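Side-chain contacts in BH2851 (Bacillus halodurans, PDB 2GFG), which is of unknown function but, as a putative adenylate cyclase with the CYTH fold, probably acts on triphosphate-containing substrates: residues A[24-29]-A[170-175]; A[46-51]-A[66-71]; A[72-77]-A[156-161]; A[124-129]-A[150-155]; A[130-135]-A[165-170]. One frame throughout, in Å; residues are numbered along the deposited sequence.

In the fold
Contact 1 opens first, at the end of helix 16-25, and its return to residues 170-175 makes a long loop that encloses the other four. Contact 2 closes early, joining helix 47-50 to strand 63-71 past strand 54-60, before contact 3 opens. Contact 3 runs from the turn ahead of strand 76-83 to the start of helix 158-171. Contact 4 lies wholly within it, relating strands 117-131 and 146-155, whereas contact 5 crosses both contacts 3 and 4 in bringing the 131-134 turn to helix 158-171. Contacts 3 and 5 set that helix against the barrel, and contact 1 joins its C-terminal end to that of helix 16-25; contact 2 lies across the chain's centre from contact 1.

Contact 1. Residues A[24-29]-A[170-175]; sequences SQLHIG and KTFSIS
Two helix C-terminal ends meet on the surface beside the CYTH barrel, where L26 and Q25, at the end of helix 16-25, touch F172, the first residue beyond helix 158-171. Methyl CD2 of L26 approaches CZ of the F172 ring at 3.5 Å and CE1 of the same ring at 3.7 Å, coming in obliquely to it. Q25 slides past the phenyl group in the opposite direction and brings OE1 to the ring's rim, near its plane and 3.9 Å from CD1 of F172; amide and ring planes are 48° apart. F172 has CG anti to its carbonyl carbon (chi1 -61°), which turns the ring toward the other helix end, while CG2 of T171 sits 3.6 Å above one ring face. Each helix finishes in a Schellman motif, with H27 and S173 taking positive phi. R21, one turn before Q25, donates to the carbonyl O of F172 and weakly to OE1 of Q25, so it spans the same junction. Across the two segments the contact is purely van der Waals: leucine methyl against ring carbons, with an amide oxygen at the C-H rim, where its partial negative charge is probably tolerated well.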
# COMPACT_ATOMS: atom_id res chain seq x y z
N SER A 24 19.55 10.64 3.19
CA SER A 24 20.98 10.88 3.42
C SER A 24 21.55 10.03 4.57
O SER A 24 22.57 9.36 4.40
CB SER A 24 21.23 12.37 3.71
OG SER A 24 22.60 12.62 3.95
N GLN A 25 20.88 10.05 5.72
CA GLN A 25 21.41 9.37 6.94
C GLN A 25 21.36 7.84 6.85
O GLN A 25 22.25 7.16 7.36
CB GLN A 25 20.67 9.86 8.18
CG GLN A 25 21.01 11.29 8.52
CD GLN A 25 20.29 11.79 9.75
OE1 GLN A 25 19.25 11.27 10.14
NE2 GLN A 25 20.85 12.83 10.37
N LEU A 26 20.36 7.31 6.13
CA LEU A 26 20.28 5.86 5.85
C LEU A 26 21.17 5.45 4.63
O LEU A 26 21.21 4.28 4.27
CB LEU A 26 18.83 5.43 5.62
CG LEU A 26 17.87 5.68 6.80
CD1 LEU A 26 16.44 5.55 6.35
CD2 LEU A 26 18.15 4.72 7.95
N HIS A 27 21.86 6.43 4.03
CA HIS A 27 22.78 6.20 2.87
C HIS A 27 22.06 5.52 1.68
O HIS A 27 22.60 4.62 1.04
CB HIS A 27 24.02 5.38 3.31
CG HIS A 27 24.80 6.01 4.42
N ILE A 28 20.84 6.01 1.39
CA ILE A 28 20.03 5.49 0.28
C ILE A 28 20.29 6.30 -0.98
O ILE A 28 20.18 7.52 -0.98
CB ILE A 28 18.51 5.55 0.63
CG1 ILE A 28 18.21 4.59 1.78
CG2 ILE A 28 17.64 5.21 -0.62
CD1 ILE A 28 16.90 4.83 2.45
N GLY A 29 20.64 5.61 -2.07
CA GLY A 29 20.91 6.27 -3.36
C GLY A 29 19.64 6.56 -4.14
O GLY A 29 18.59 5.98 -3.88
N LYS A 170 12.61 7.72 17.52
CA LYS A 170 13.53 8.31 18.50
C LYS A 170 14.95 8.48 17.90
O LYS A 170 15.53 9.55 17.96
CB LYS A 170 13.58 7.44 19.76
CG LYS A 170 14.16 8.12 20.96
CD LYS A 170 14.07 7.22 22.19
CE LYS A 170 14.42 7.97 23.46
NZ LYS A 170 15.79 8.52 23.42
N THR A 171 15.46 7.40 17.30
CA THR A 171 16.83 7.38 16.75
C THR A 171 17.05 8.44 15.67
O THR A 171 18.09 9.14 15.67
CB THR A 171 17.17 5.98 16.17
OG1 THR A 171 17.33 5.05 17.24
CG2 THR A 171 18.46 6.01 15.33
N PHE A 172 16.10 8.56 14.76
CA PHE A 172 16.19 9.51 13.65
C PHE A 172 15.39 10.80 13.92
O PHE A 172 15.25 11.64 13.04
CB PHE A 172 15.73 8.84 12.36
CG PHE A 172 16.56 7.67 11.97
CD1 PHE A 172 17.77 7.86 11.30
CD2 PHE A 172 16.22 6.38 12.39
CE1 PHE A 172 18.60 6.76 10.98
CE2 PHE A 172 17.04 5.28 12.07
CZ PHE A 172 18.23 5.48 11.36
N SER A 173 14.93 10.97 15.17
CA SER A 173 14.19 12.17 15.59
C SER A 173 13.05 12.52 14.62
O SER A 173 13.01 13.61 14.05
CB SER A 173 15.14 13.35 15.78
OG SER A 173 16.03 13.11 16.86
N ILE A 174 12.18 11.54 14.40
CA ILE A 174 10.98 11.72 13.58
C ILE A 174 9.80 11.91 14.50
O ILE A 174 9.55 11.08 15.37
CB ILE A 174 10.72 10.48 12.66
CG1 ILE A 174 12.00 10.05 11.92
CG2 ILE A 174 9.58 10.78 11.66
CD1 ILE A 174 12.63 11.15 11.08
N SER A 175 9.10 13.04 14.37
CA SER A 175 7.90 13.30 15.15
C SER A 175 6.72 12.62 14.47
O SER A 175 6.45 12.87 13.29
CB SER A 175 7.65 14.81 15.30
OG SER A 175 7.42 15.42 14.05

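Contact 2. Residues A[46-51]-A[66-71]; sequences FQLKKQ and FTLKQP
L48 carries its CG anti to its carbonyl carbon (chi1 -72°), L68 carries its own anti to the backbone nitrogen (chi1 176°), and these different chi1 settings bring the branch ends together, although neither CB is aimed straight at the other segment. The touch is between single methyl branches: CD2 of L48 lies 4.2 Å from CD1 of L68, the side chains crossing at a slant. Further along, beyond the end of the helix, the backbone of Q51 takes over. Its carbonyl O lies against the pyrrolidine ring of P71, 3.4 Å from CD and 3.5 Å from CG of that proline, a van der Waals approach, since proline has no N-H to offer. The same oxygen accepts a hydrogen bond from OG of S53, and the Q51 side chain binds the carbonyl of L109 through NE2. The helix start is held by E42, whose carboxylate oxygens accept from the backbone N of L48 and of K49. Around the leucine pair L55 packs on L48, while A105 and L106 of helix 101-108 pack on L68. The arrangement is that of a short helix in the connection between strands 34-42 and 54-60 of the CYTH antiparallel barrel, lying against the barrel wall through L68 and P71 of strand 63-71.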
# COMPACT_ATOMS: atom_id res chain seq x y z
N PHE A 46 -18.70 2.84 -1.59
CA PHE A 46 -17.46 2.52 -0.85
C PHE A 46 -17.61 1.28 0.08
O PHE A 46 -17.32 1.35 1.28
CB PHE A 46 -16.97 3.76 -0.05
CG PHE A 46 -16.75 4.99 -0.90
CD1 PHE A 46 -15.50 5.22 -1.51
CD2 PHE A 46 -17.77 5.94 -1.08
CE1 PHE A 46 -15.29 6.36 -2.30
CE2 PHE A 46 -17.56 7.09 -1.87
CZ PHE A 46 -16.32 7.30 -2.48
N GLN A 47 -18.00 0.14 -0.52
CA GLN A 47 -18.22 -1.11 0.26
C GLN A 47 -16.93 -1.70 0.86
O GLN A 47 -16.94 -2.19 1.99
CB GLN A 47 -18.93 -2.17 -0.60
CG GLN A 47 -20.40 -1.86 -0.84
CD GLN A 47 -21.18 -3.00 -1.48
OE1 GLN A 47 -21.94 -2.79 -2.44
NE2 GLN A 47 -21.03 -4.22 -0.94
N LEU A 48 -15.82 -1.64 0.10
CA LEU A 48 -14.53 -2.14 0.61
C LEU A 48 -14.07 -1.33 1.83
O LEU A 48 -13.56 -1.89 2.80
CB LEU A 48 -13.46 -2.10 -0.49
CG LEU A 48 -13.58 -3.14 -1.61
CD1 LEU A 48 -12.72 -2.73 -2.82
CD2 LEU A 48 -13.18 -4.52 -1.11
N LYS A 49 -14.30 -0.01 1.78
CA LYS A 49 -13.95 0.88 2.90
C LYS A 49 -14.77 0.49 4.16
O LYS A 49 -14.22 0.39 5.25
CB LYS A 49 -14.22 2.35 2.52
CG LYS A 49 -13.28 3.37 3.21
CD LYS A 49 -13.70 3.68 4.63
CE LYS A 49 -12.77 4.70 5.27
NZ LYS A 49 -13.04 4.87 6.72
N LYS A 50 -16.06 0.22 3.96
CA LYS A 50 -16.97 -0.16 5.07
C LYS A 50 -16.63 -1.53 5.69
O LYS A 50 -16.99 -1.80 6.83
CB LYS A 50 -18.42 -0.14 4.59
CG LYS A 50 -18.93 1.26 4.26
CD LYS A 50 -20.24 1.23 3.51
CE LYS A 50 -20.82 2.64 3.38
NZ LYS A 50 -22.12 2.64 2.63
N GLN A 51 -15.93 -2.38 4.92
CA GLN A 51 -15.43 -3.66 5.45
C GLN A 51 -13.92 -3.59 5.76
O GLN A 51 -13.25 -4.62 5.90
CB GLN A 51 -15.73 -4.78 4.47
CG GLN A 51 -17.24 -4.95 4.20
CD GLN A 51 -17.59 -6.28 3.57
OE1 GLN A 51 -16.98 -7.31 3.87
NE2 GLN A 51 -18.62 -6.29 2.74
N PHE A 66 -2.55 -7.96 -8.71
CA PHE A 66 -3.89 -7.73 -8.17
C PHE A 66 -3.85 -8.06 -6.69
O PHE A 66 -3.45 -9.15 -6.31
CB PHE A 66 -4.90 -8.65 -8.91
CG PHE A 66 -6.37 -8.26 -8.75
CD1 PHE A 66 -6.78 -6.92 -8.55
CD2 PHE A 66 -7.37 -9.23 -8.98
CE1 PHE A 66 -8.13 -6.59 -8.49
CE2 PHE A 66 -8.73 -8.90 -8.92
CZ PHE A 66 -9.11 -7.59 -8.67
N THR A 67 -4.25 -7.10 -5.84
CA THR A 67 -4.09 -7.26 -4.37
C THR A 67 -5.32 -6.82 -3.59
O THR A 67 -5.82 -5.70 -3.77
CB THR A 67 -2.85 -6.49 -3.84
OG1 THR A 67 -1.67 -7.09 -4.36
CG2 THR A 67 -2.78 -6.51 -2.30
N LEU A 68 -5.81 -7.73 -2.75
CA LEU A 68 -6.82 -7.40 -1.75
C LEU A 68 -6.15 -7.34 -0.38
O LEU A 68 -5.25 -8.14 -0.09
CB LEU A 68 -7.93 -8.46 -1.75
CG LEU A 68 -9.04 -8.32 -0.69
CD1 LEU A 68 -9.82 -7.02 -0.86
CD2 LEU A 68 -9.98 -9.53 -0.74
N LYS A 69 -6.55 -6.36 0.44
CA LYS A 69 -6.17 -6.28 1.86
C LYS A 69 -7.43 -6.27 2.66
O LYS A 69 -8.30 -5.46 2.40
CB LYS A 69 -5.39 -5.01 2.16
CG LYS A 69 -4.00 -4.97 1.57
CD LYS A 69 -3.29 -3.64 1.90
CE LYS A 69 -1.89 -3.60 1.32
NZ LYS A 69 -1.13 -2.38 1.73
N GLN A 70 -7.54 -7.19 3.63
CA GLN A 70 -8.74 -7.28 4.50
C GLN A 70 -8.34 -7.49 5.96
O GLN A 70 -7.18 -7.81 6.24
CB GLN A 70 -9.68 -8.41 4.03
CG GLN A 70 -9.06 -9.81 4.08
CD GLN A 70 -9.92 -10.85 3.39
OE1 GLN A 70 -9.56 -11.35 2.32
NE2 GLN A 70 -11.09 -11.17 3.99
N PRO A 71 -9.27 -7.24 6.91
CA PRO A 71 -8.97 -7.46 8.33
C PRO A 71 -8.56 -8.91 8.68
O PRO A 71 -8.94 -9.87 7.99
CB PRO A 71 -10.29 -7.10 9.03
CG PRO A 71 -10.95 -6.17 8.11
CD PRO A 71 -10.61 -6.63 6.73

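Contact 3. Residues A[72-77]-A[156-161]; sequences HPAGLL and TSEEHA. With EDO (1,2-ethanediol), chain I.
The flat carboxylate of E158 meets the A74-G75 peptide: its OE2 stands 2.8 Å from G75 N and 3.6 Å from A74 C, but the angle at the nitrogen is poor and no hydrogen bond is formed. The H72 ring has CD of P73 3.3 Å above one face, offset toward the rim, and the H160 imidazole has carbon C1 of a bound ethanediol over one of its faces. E158 bends at chi2 (-79°), which folds its carboxylate toward the turn preceding strand 76-83. G75 has positive phi, and a CB there would come within 3.4 Å of OE2 of E158, two reasons for glycine to suit the position. The helix carrying E158 begins with S157 as N-cap, its OG accepting from H160 N at 3.2 Å. Just before it, T156 N donates to O2 of the ethanediol at 2.8 Å, and that diol also bonds to T164. The other carboxylate oxygen of E158, OE1, makes a salt bridge with R10 of strand 4-14. The charge of E158 is probably balanced in good part by R10, while OE2 probably gains little more than electrostatic attraction from the peptide N-H of the turn.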
# COMPACT_ATOMS: atom_id res chain seq x y z
N HIS A 72 -7.76 -9.04 9.73
CA HIS A 72 -7.22 -10.33 10.18
C HIS A 72 -6.86 -10.20 11.66
O HIS A 72 -6.55 -9.10 12.10
CB HIS A 72 -5.97 -10.68 9.35
CG HIS A 72 -5.61 -12.13 9.38
ND1 HIS A 72 -4.57 -12.62 10.13
CD2 HIS A 72 -6.16 -13.19 8.74
CE1 HIS A 72 -4.48 -13.93 9.96
NE2 HIS A 72 -5.44 -14.30 9.12
N PRO A 73 -6.98 -11.31 12.45
CA PRO A 73 -6.65 -11.23 13.89
C PRO A 73 -5.37 -10.41 14.18
O PRO A 73 -5.42 -9.45 14.94
CB PRO A 73 -6.47 -12.69 14.28
CG PRO A 73 -7.44 -13.43 13.40
CD PRO A 73 -7.50 -12.65 12.09
N ALA A 74 -4.28 -10.76 13.49
CA ALA A 74 -3.02 -10.00 13.57
C ALA A 74 -2.77 -9.28 12.24
O ALA A 74 -2.63 -9.92 11.21
CB ALA A 74 -1.88 -10.92 13.90
N GLY A 75 -2.76 -7.94 12.27
CA GLY A 75 -2.50 -7.14 11.07
C GLY A 75 -3.61 -7.24 10.04
O GLY A 75 -4.80 -7.33 10.40
N LEU A 76 -3.23 -7.19 8.76
CA LEU A 76 -4.16 -7.39 7.66
C LEU A 76 -3.73 -8.60 6.83
O LEU A 76 -2.54 -8.88 6.68
CB LEU A 76 -4.19 -6.15 6.75
CG LEU A 76 -4.74 -4.82 7.30
CD1 LEU A 76 -4.71 -3.76 6.20
CD2 LEU A 76 -6.17 -4.97 7.89
N LEU A 77 -4.72 -9.32 6.30
CA LEU A 77 -4.48 -10.41 5.36
C LEU A 77 -4.37 -9.84 3.96
O LEU A 77 -5.33 -9.22 3.46
CB LEU A 77 -5.62 -11.44 5.41
CG LEU A 77 -5.65 -12.53 4.33
CD1 LEU A 77 -4.33 -13.29 4.27
CD2 LEU A 77 -6.81 -13.48 4.58
N THR A 156 7.16 -8.49 11.81
CA THR A 156 6.71 -9.90 11.83
C THR A 156 5.74 -10.18 13.01
O THR A 156 4.95 -11.13 12.96
CB THR A 156 7.93 -10.89 11.89
OG1 THR A 156 7.45 -12.25 11.85
CG2 THR A 156 8.78 -10.68 13.16
N SER A 157 5.88 -9.41 14.10
CA SER A 157 4.93 -9.45 15.21
C SER A 157 4.51 -8.02 15.59
O SER A 157 5.31 -7.09 15.47
CB SER A 157 5.52 -10.17 16.43
OG SER A 157 6.43 -9.35 17.13
N GLU A 158 3.26 -7.87 16.03
CA GLU A 158 2.70 -6.55 16.40
C GLU A 158 3.51 -5.91 17.54
O GLU A 158 3.78 -4.71 17.51
CB GLU A 158 1.22 -6.69 16.82
CG GLU A 158 0.25 -7.24 15.70
CD GLU A 158 -0.16 -6.18 14.66
OE1 GLU A 158 0.15 -4.99 14.84
OE2 GLU A 158 -0.82 -6.55 13.67
N GLU A 159 3.89 -6.73 18.52
CA GLU A 159 4.64 -6.25 19.70
C GLU A 159 6.02 -5.72 19.34
O GLU A 159 6.40 -4.62 19.74
CB GLU A 159 4.78 -7.39 20.73
CG GLU A 159 3.46 -7.81 21.41
CD GLU A 159 3.10 -6.93 22.62
OE1 GLU A 159 3.46 -5.73 22.62
OE2 GLU A 159 2.45 -7.45 23.56
N HIS A 160 6.78 -6.52 18.59
CA HIS A 160 8.16 -6.16 18.22
C HIS A 160 8.19 -5.01 17.19
O HIS A 160 9.10 -4.17 17.21
CB HIS A 160 8.92 -7.39 17.68
CG HIS A 160 10.38 -7.40 18.00
ND1 HIS A 160 11.19 -6.30 17.82
CD2 HIS A 160 11.19 -8.38 18.47
CE1 HIS A 160 12.43 -6.60 18.17
NE2 HIS A 160 12.45 -7.86 18.57
N ALA A 161 7.19 -4.98 16.30
CA ALA A 161 7.06 -3.89 15.30
C ALA A 161 6.86 -2.52 15.97
O ALA A 161 7.37 -1.51 15.49
CB ALA A 161 5.91 -4.18 14.36
C1 EDO I . 10.99 -6.70 14.68
O1 EDO I . 12.28 -6.13 14.36
C2 EDO I . 10.20 -7.05 13.40
O2 EDO I . 8.80 -7.29 13.69

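Contact 4. Residues A[124-129]-A[150-155]; sequences TSRAEI and EIEFEG. With EDO (1,2-ethanediol), chain H; EDO (1,2-ethanediol), chain G.
R126 and E152 meet over strand 134-143 on the wall of the CYTH barrel, on the strands that flank it. OE1 of E152 lies over one face of the R126 guanidinium, 4.1 Å from NH2, and the two flat groups are 72° apart; no N-H points at the oxygen, so the pairing is one of charge alone. Two residues further along each strand, E128 and E154 bring like charges together, their OE1 atoms 3.9 Å apart with carboxylates 77° from coplanar, and both side chains rest on I135 of the intervening strand. Partners further out help to orient these groups. R126 turns its NE to D139 in a salt bridge, after a bend at chi3 (-67°), while K182 pairs with OE2 of E152. K182 also binds OE1 of E150, which R185 shares. Replacing E150 by an alanine would probably cost K182 one of its carboxylate partners and leave R185 without this one, giving the R185 end more room to turn. K11 touches E150 and E152, and an unidentified ligand, probably from the crystallisation liquor, lies near E152 and R126. The gathering of charged residues is consistent with the substrate tunnel of triphosphate-processing CYTH relatives. OE2 of E150 accepts from O1 of one ethanediol at 3.1 Å. Next to R126 in the strand, S125 OG is hydrogen-bonded to O1 of a second ethanediol at 2.8 Å.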
# COMPACT_ATOMS: atom_id res chain seq x y z
N THR A 124 3.86 5.95 -6.46
CA THR A 124 4.82 5.97 -5.35
C THR A 124 6.24 5.65 -5.82
O THR A 124 6.46 4.70 -6.57
CB THR A 124 4.44 4.98 -4.22
OG1 THR A 124 3.16 5.33 -3.68
CG2 THR A 124 5.49 5.00 -3.08
N SER A 125 7.19 6.48 -5.39
CA SER A 125 8.60 6.21 -5.55
C SER A 125 9.09 5.65 -4.22
O SER A 125 9.02 6.33 -3.19
CB SER A 125 9.34 7.48 -5.90
OG SER A 125 10.70 7.22 -6.13
N ARG A 126 9.58 4.41 -4.24
CA ARG A 126 9.86 3.67 -3.00
C ARG A 126 11.29 3.17 -2.91
O ARG A 126 11.81 2.57 -3.83
CB ARG A 126 8.91 2.47 -2.90
CG ARG A 126 9.21 1.54 -1.69
CD ARG A 126 8.15 0.48 -1.51
NE ARG A 126 6.85 1.05 -1.13
CZ ARG A 126 5.76 0.33 -0.85
NH1 ARG A 126 5.79 -1.01 -0.94
NH2 ARG A 126 4.64 0.94 -0.51
N ALA A 127 11.89 3.39 -1.74
CA ALA A 127 13.16 2.77 -1.37
C ALA A 127 12.90 1.84 -0.18
O ALA A 127 12.12 2.16 0.70
CB ALA A 127 14.16 3.83 -1.01
N GLU A 128 13.52 0.65 -0.20
CA GLU A 128 13.37 -0.34 0.89
C GLU A 128 14.72 -0.78 1.39
O GLU A 128 15.64 -0.99 0.61
CB GLU A 128 12.59 -1.57 0.42
CG GLU A 128 11.16 -1.30 0.05
CD GLU A 128 10.36 -2.58 -0.22
OE1 GLU A 128 10.38 -3.49 0.63
OE2 GLU A 128 9.70 -2.66 -1.28
N ILE A 129 14.85 -0.91 2.71
CA ILE A 129 16.06 -1.47 3.33
C ILE A 129 15.67 -2.45 4.41
O ILE A 129 14.58 -2.37 4.96
CB ILE A 129 16.98 -0.34 3.95
CG1 ILE A 129 16.22 0.47 5.03
CG2 ILE A 129 17.51 0.57 2.86
CD1 ILE A 129 17.11 1.44 5.82
N GLU A 150 6.44 9.51 3.29
CA GLU A 150 6.07 8.58 4.35
C GLU A 150 7.16 7.55 4.61
O GLU A 150 7.76 7.01 3.68
CB GLU A 150 4.77 7.86 3.97
CG GLU A 150 4.05 7.19 5.14
CD GLU A 150 2.88 6.32 4.70
OE1 GLU A 150 2.61 6.23 3.48
OE2 GLU A 150 2.23 5.71 5.57
N ILE A 151 7.41 7.28 5.90
CA ILE A 151 8.27 6.18 6.31
C ILE A 151 7.38 5.10 6.93
O ILE A 151 6.36 5.43 7.55
CB ILE A 151 9.36 6.65 7.34
CG1 ILE A 151 10.43 5.58 7.51
CG2 ILE A 151 8.73 7.03 8.72
CD1 ILE A 151 11.62 6.03 8.37
N GLU A 152 7.69 3.83 6.65
CA GLU A 152 6.90 2.68 7.21
C GLU A 152 7.82 1.55 7.62
O GLU A 152 8.77 1.26 6.92
CB GLU A 152 5.90 2.13 6.17
CG GLU A 152 5.13 3.18 5.35
CD GLU A 152 4.72 2.67 3.97
OE1 GLU A 152 5.51 1.91 3.35
OE2 GLU A 152 3.66 3.08 3.49
N PHE A 153 7.48 0.86 8.71
CA PHE A 153 8.22 -0.34 9.13
C PHE A 153 7.36 -1.58 8.99
O PHE A 153 6.27 -1.63 9.54
CB PHE A 153 8.72 -0.21 10.56
CG PHE A 153 9.50 -1.38 11.02
CD1 PHE A 153 10.76 -1.64 10.50
CD2 PHE A 153 8.97 -2.29 11.94
CE1 PHE A 153 11.49 -2.75 10.90
CE2 PHE A 153 9.70 -3.41 12.35
CZ PHE A 153 10.95 -3.63 11.83
N GLU A 154 7.87 -2.57 8.25
CA GLU A 154 7.18 -3.86 8.07
C GLU A 154 7.72 -4.88 9.08
O GLU A 154 8.88 -5.29 8.99
CB GLU A 154 7.39 -4.38 6.64
CG GLU A 154 6.74 -3.52 5.54
CD GLU A 154 7.06 -4.04 4.10
OE1 GLU A 154 8.25 -4.17 3.77
OE2 GLU A 154 6.10 -4.30 3.33
N GLY A 155 6.88 -5.26 10.04
CA GLY A 155 7.27 -6.18 11.10
C GLY A 155 6.74 -7.60 10.91
O GLY A 155 6.00 -7.88 9.95
C1 EDO H . 0.63 2.74 3.47
O1 EDO H . 0.17 3.92 4.14
C2 EDO H . -0.55 1.84 3.10
O2 EDO H . -0.66 1.64 1.67
C1 EDO G . 12.43 10.12 -6.40
O1 EDO G . 12.97 8.81 -6.19
C2 EDO G . 11.68 10.59 -5.15
O2 EDO G . 12.51 10.47 -3.97

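Contact 5. Residues A[130-135]-A[165-170]; sequences SYEQGI and FQEILK. With EDO (1,2-ethanediol), chain I.
The hydroxyl of Y131 sits before the carboxylate of E167, 2.8 Å from OE2 and 2.9 Å from OE1, and the single proton has both oxygens within reach; either bond is weak. Ring and carboxylate planes are only 11° apart, so the flat groups meet nearly coplanar, with OE1 of E167 at the ring's edge. E167 has CG anti to its backbone nitrogen (chi1 177°) and then bends at chi2, which turns the carboxylate to the tyrosine; T171, a turn later, gives its OG1 to OE2. E132 adds a like charge, its OE2 lying 3.5 Å from OE1 of E167, with the carboxylates 80° apart. Y131 and G134 close a type II' turn, joined by Y131 N to G134 O and G134 N to Y131 O, each 2.8 Å: this is the tight hairpin between strands 117-131 and 134-143 of the barrel, and helix 158-171 lies over it. With a phenylalanine in place of Y131, the ring could still pack, but the E167 carboxylate would probably lose its hydroxyl partner from this side, though T171 could still bond to OE2. Along the CD2-CE2 side of the ring, I168 slides past in the opposite direction, its CG1 3.3 Å from CE2 of Y131 and its CD1 3.7 Å from CD2. F153, L136 and F172 also touch the ring, and F153 packs on I168.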
# COMPACT_ATOMS: atom_id res chain seq x y z
N SER A 130 16.55 -3.41 4.69
CA SER A 130 16.37 -4.30 5.84
C SER A 130 16.74 -3.52 7.09
O SER A 130 17.83 -2.97 7.17
CB SER A 130 17.23 -5.55 5.72
OG SER A 130 18.60 -5.25 5.86
N TYR A 131 15.80 -3.41 8.02
CA TYR A 131 16.04 -2.70 9.27
C TYR A 131 15.74 -3.63 10.44
O TYR A 131 14.64 -4.14 10.55
CB TYR A 131 15.18 -1.44 9.36
CG TYR A 131 15.57 -0.53 10.50
CD1 TYR A 131 16.63 0.37 10.36
CD2 TYR A 131 14.93 -0.61 11.73
CE1 TYR A 131 17.03 1.20 11.43
CE2 TYR A 131 15.31 0.20 12.81
CZ TYR A 131 16.36 1.11 12.65
OH TYR A 131 16.73 1.92 13.70
N GLU A 132 16.75 -3.85 11.30
CA GLU A 132 16.63 -4.78 12.43
C GLU A 132 16.14 -6.15 11.91
O GLU A 132 16.76 -6.72 11.00
CB GLU A 132 15.70 -4.18 13.52
CG GLU A 132 16.16 -2.82 14.09
CD GLU A 132 17.26 -2.95 15.14
OE1 GLU A 132 17.81 -4.06 15.32
OE2 GLU A 132 17.57 -1.92 15.79
N GLN A 133 14.98 -6.63 12.40
CA GLN A 133 14.42 -7.92 11.95
C GLN A 133 13.24 -7.73 10.98
O GLN A 133 12.47 -8.65 10.76
CB GLN A 133 13.97 -8.75 13.16
N GLY A 134 13.16 -6.54 10.36
CA GLY A 134 12.09 -6.22 9.41
C GLY A 134 12.56 -5.38 8.25
O GLY A 134 13.75 -5.37 7.91
N ILE A 135 11.62 -4.69 7.61
CA ILE A 135 11.91 -3.88 6.43
C ILE A 135 11.38 -2.45 6.63
O ILE A 135 10.27 -2.26 7.13
CB ILE A 135 11.30 -4.52 5.13
CG1 ILE A 135 11.99 -5.86 4.84
CG2 ILE A 135 11.42 -3.55 3.91
CD1 ILE A 135 11.37 -6.66 3.72
N PHE A 165 9.61 0.40 15.70
CA PHE A 165 9.20 1.66 15.06
C PHE A 165 9.36 2.86 15.98
O PHE A 165 9.78 3.93 15.54
CB PHE A 165 7.76 1.59 14.55
CG PHE A 165 7.40 2.72 13.61
CD1 PHE A 165 8.03 2.84 12.37
CD2 PHE A 165 6.45 3.69 13.98
CE1 PHE A 165 7.71 3.90 11.49
CE2 PHE A 165 6.13 4.74 13.11
CZ PHE A 165 6.78 4.84 11.86
N GLN A 166 9.01 2.69 17.26
CA GLN A 166 9.23 3.75 18.26
C GLN A 166 10.73 4.06 18.41
O GLN A 166 11.11 5.21 18.63
CB GLN A 166 8.63 3.36 19.62
CG GLN A 166 7.08 3.31 19.64
CD GLN A 166 6.44 4.64 19.25
OE1 GLN A 166 6.84 5.70 19.73
NE2 GLN A 166 5.44 4.59 18.37
N GLU A 167 11.57 3.03 18.26
CA GLU A 167 13.03 3.19 18.25
C GLU A 167 13.50 4.01 17.04
O GLU A 167 14.35 4.88 17.17
CB GLU A 167 13.73 1.81 18.28
CG GLU A 167 15.27 1.85 18.21
CD GLU A 167 15.82 1.78 16.78
OE1 GLU A 167 15.48 0.83 16.05
OE2 GLU A 167 16.64 2.65 16.42
N ILE A 168 12.92 3.72 15.86
CA ILE A 168 13.23 4.48 14.62
C ILE A 168 12.88 5.97 14.78
O ILE A 168 13.68 6.83 14.43
CB ILE A 168 12.48 3.89 13.38
CG1 ILE A 168 13.02 2.50 13.04
CG2 ILE A 168 12.62 4.82 12.13
CD1 ILE A 168 12.10 1.67 12.16
N LEU A 169 11.69 6.25 15.33
CA LEU A 169 11.22 7.64 15.53
C LEU A 169 12.15 8.40 16.47
O LEU A 169 12.44 9.58 16.25
CB LEU A 169 9.80 7.65 16.11
CG LEU A 169 8.68 7.07 15.23
CD1 LEU A 169 7.39 6.92 16.04
CD2 LEU A 169 8.45 7.91 14.00
N LYS A 170 12.61 7.72 17.52
CA LYS A 170 13.53 8.31 18.50
C LYS A 170 14.95 8.48 17.90
O LYS A 170 15.53 9.55 17.96
CB LYS A 170 13.58 7.44 19.76
CG LYS A 170 14.16 8.12 20.96
CD LYS A 170 14.07 7.22 22.19
CE LYS A 170 14.42 7.97 23.46
NZ LYS A 170 15.79 8.52 23.42
C1 EDO I . 10.99 -6.70 14.68
O1 EDO I . 12.28 -6.13 14.36
C2 EDO I . 10.20 -7.05 13.40
O2 EDO I . 8.80 -7.29 13.69